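Local atomic coordinates of telomerase reverse transcriptase (Candida albicans SC5314, PDB entry 6ZDQ), a protein that probably extends chromosome ends as a reverse transcriptase, adding short telomeric DNA repeats copied from a template in its own RNA component. Residues 345-350 with 430-435. Residues are numbered along the deposited sequence; the frame is centred on the assembly and turned at random.
Sequences LSQPVL and SQIYDV
Gln347, in the first turn of helix 347-356, carries most of the contact on its side, lying against two neighbouring residues, Ile432 and Tyr433, in the C-terminal part of helix 421-434. Both its methylenes and its amide take part. Gln347 CB lies 3.6 Å from CE1 of Tyr433, approaching the ring obliquely, while Gln347 CG rests 4.0 Å from CG2 of Ile432, the two side chains passing alongside and running in opposed directions. The terminal amide then runs on beside ring atoms CE1 and CD1, its plane turned 35° from the ring, and brings Gln347 NE2 to 3.6 Å from the backbone O of Ile432. The phenol oxygen reaches past the side chain to the backbone: Tyr433 OH sits 3.2 Å from the carbonyl carbon of Gln347, where the chain enters Pro348. One turn along, CD2 of Leu350 adds a second contact, meeting CD1 of Ile432 at 3.7 Å, tip to tip and at a slant.

Torsions set up this division of labour. With CG1 beside its backbone N (chi1 -65°), Ile432 sends the long branch to Leu350 and the short CG2 branch to Gln347; that same CG2 lies over one face of the Tyr433 ring, toward its rim. Beyond CG the Gln347 chain is extended, which carries the amide across to helix 421-434. Phe465 of helix 460-477 touches both Leu350 and Ile432, so a third helix closes the apolar end of the contact. Both segments lie in the reverse transcriptase region, their nearest atom about 30 Å from the bound RNA. The fit of methyl, methylene, amide and ring surfaces makes up most of the join.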
loop_
_atom_site.group_PDB
_atom_site.type_symbol
_atom_site.label_atom_id
_atom_site.label_comp_id
_atom_site.label_asym_id
_atom_site.label_seq_id
_atom_site.Cartn_x
_atom_site.Cartn_y
_atom_site.Cartn_z
ATOM N N LEU A 345 14.528 10.851 -14.992
ATOM C CA LEU A 345 15.526 11.479 -14.129
ATOM C C LEU A 345 16.903 11.508 -14.782
ATOM O O LEU A 345 17.343 10.530 -15.391
ATOM C CB LEU A 345 15.612 10.744 -12.789
ATOM C CG LEU A 345 14.488 10.944 -11.771
ATOM C CD1 LEU A 345 14.790 10.202 -10.480
ATOM C CD2 LEU A 345 14.241 12.423 -11.500
ATOM N N SER A 346 17.581 12.647 -14.650
ATOM C CA SER A 346 18.933 12.805 -15.173
ATOM C C SER A 346 19.911 12.182 -14.186
ATOM O O SER A 346 20.120 12.709 -13.088
ATOM C CB SER A 346 19.247 14.281 -15.414
ATOM O OG SER A 346 18.985 15.054 -14.258
ATOM N N GLN A 347 20.495 11.048 -14.570
ATOM C CA GLN A 347 21.436 10.351 -13.694
ATOM C C GLN A 347 22.653 11.191 -13.319
ATOM O O GLN A 347 22.996 11.233 -12.125
ATOM C CB GLN A 347 21.852 9.030 -14.349
ATOM C CG GLN A 347 20.692 8.094 -14.647
ATOM C CD GLN A 347 21.095 6.926 -15.525
ATOM O OE1 GLN A 347 21.528 7.110 -16.664
ATOM N NE2 GLN A 347 20.955 5.714 -15.000
ATOM N N PRO A 348 23.350 11.865 -14.246
ATOM C CA PRO A 348 24.548 12.610 -13.820
ATOM C C PRO A 348 24.241 13.795 -12.921
ATOM O O PRO A 348 25.009 14.068 -11.989
ATOM C CB PRO A 348 25.176 13.047 -15.150
ATOM C CG PRO A 348 24.040 13.096 -16.099
ATOM C CD PRO A 348 23.150 11.958 -15.704
ATOM N N VAL A 349 23.144 14.512 -13.172
ATOM C CA VAL A 349 22.792 15.646 -12.323
ATOM C C VAL A 349 22.410 15.167 -10.929
ATOM O O VAL A 349 22.721 15.819 -9.926
ATOM C CB VAL A 349 21.667 16.473 -12.969
ATOM C CG1 VAL A 349 21.293 17.648 -12.080
ATOM C CG2 VAL A 349 22.093 16.958 -14.345
ATOM N N LEU A 350 21.727 14.023 -10.843
ATOM C CA LEU A 350 21.430 13.436 -9.540
ATOM C C LEU A 350 22.710 13.121 -8.777
ATOM O O LEU A 350 22.779 13.317 -7.557
ATOM C CB LEU A 350 20.585 12.175 -9.713
ATOM C CG LEU A 350 20.297 11.368 -8.447
ATOM C CD1 LEU A 350 19.501 12.195 -7.452
ATOM C CD2 LEU A 350 19.564 10.080 -8.785
ATOM N N SER A 430 25.890 2.949 -7.490
ATOM C CA SER A 430 25.552 1.557 -7.769
ATOM C C SER A 430 24.043 1.372 -7.880
ATOM O O SER A 430 23.559 0.670 -8.775
ATOM C CB SER A 430 26.128 0.648 -6.683
ATOM O OG SER A 430 25.759 -0.703 -6.895
ATOM N N GLN A 431 23.286 1.995 -6.976
ATOM C CA GLN A 431 21.828 1.953 -7.024
ATOM C C GLN A 431 21.252 2.773 -8.172
ATOM O O GLN A 431 20.058 2.640 -8.463
ATOM C CB GLN A 431 21.243 2.441 -5.697
ATOM C CG GLN A 431 21.562 1.549 -4.506
ATOM C CD GLN A 431 20.815 0.231 -4.548
ATOM O OE1 GLN A 431 19.593 0.201 -4.693
ATOM N NE2 GLN A 431 21.548 -0.869 -4.423
ATOM N N ILE A 432 22.050 3.634 -8.802
ATOM C CA ILE A 432 21.575 4.468 -9.900
ATOM C C ILE A 432 21.860 3.797 -11.237
ATOM O O ILE A 432 20.949 3.584 -12.046
ATOM C CB ILE A 432 22.213 5.868 -9.843
ATOM C CG1 ILE A 432 21.751 6.616 -8.591
ATOM C CG2 ILE A 432 21.879 6.660 -11.097
ATOM C CD1 ILE A 432 22.477 7.922 -8.359
ATOM N N TYR A 433 23.127 3.457 -11.478
ATOM C CA TYR A 433 23.571 2.961 -12.777
ATOM C C TYR A 433 23.576 1.435 -12.852
ATOM O O TYR A 433 22.937 0.848 -13.732
ATOM C CB TYR A 433 24.964 3.517 -13.094
ATOM C CG TYR A 433 25.019 5.025 -13.203
ATOM C CD1 TYR A 433 24.780 5.660 -14.415
ATOM C CD2 TYR A 433 25.315 5.812 -12.099
ATOM C CE1 TYR A 433 24.832 7.038 -14.524
ATOM C CE2 TYR A 433 25.367 7.193 -12.197
ATOM C CZ TYR A 433 25.125 7.800 -13.412
ATOM O OH TYR A 433 25.176 9.171 -13.518
ATOM N N ASP A 434 24.289 0.784 -11.932
ATOM C CA ASP A 434 24.580 -0.643 -12.031
ATOM C C ASP A 434 23.354 -1.535 -11.881
ATOM O O ASP A 434 23.464 -2.741 -12.128
ATOM C CB ASP A 434 25.625 -1.034 -10.985
ATOM C CG ASP A 434 26.963 -0.367 -11.221
ATOM O OD1 ASP A 434 27.052 0.865 -11.043
ATOM O OD2 ASP A 434 27.926 -1.073 -11.591
ATOM N N VAL A 435 22.205 -0.993 -11.471
ATOM C CA VAL A 435 21.021 -1.823 -11.267
ATOM C C VAL A 435 20.591 -2.450 -12.585
ATOM O O VAL A 435 20.510 -1.775 -13.619
ATOM C CB VAL A 435 19.889 -0.996 -10.642
ATOM C CG1 VAL A 435 18.638 -1.845 -10.486
ATOM C CG2 VAL A 435 20.326 -0.446 -9.298
#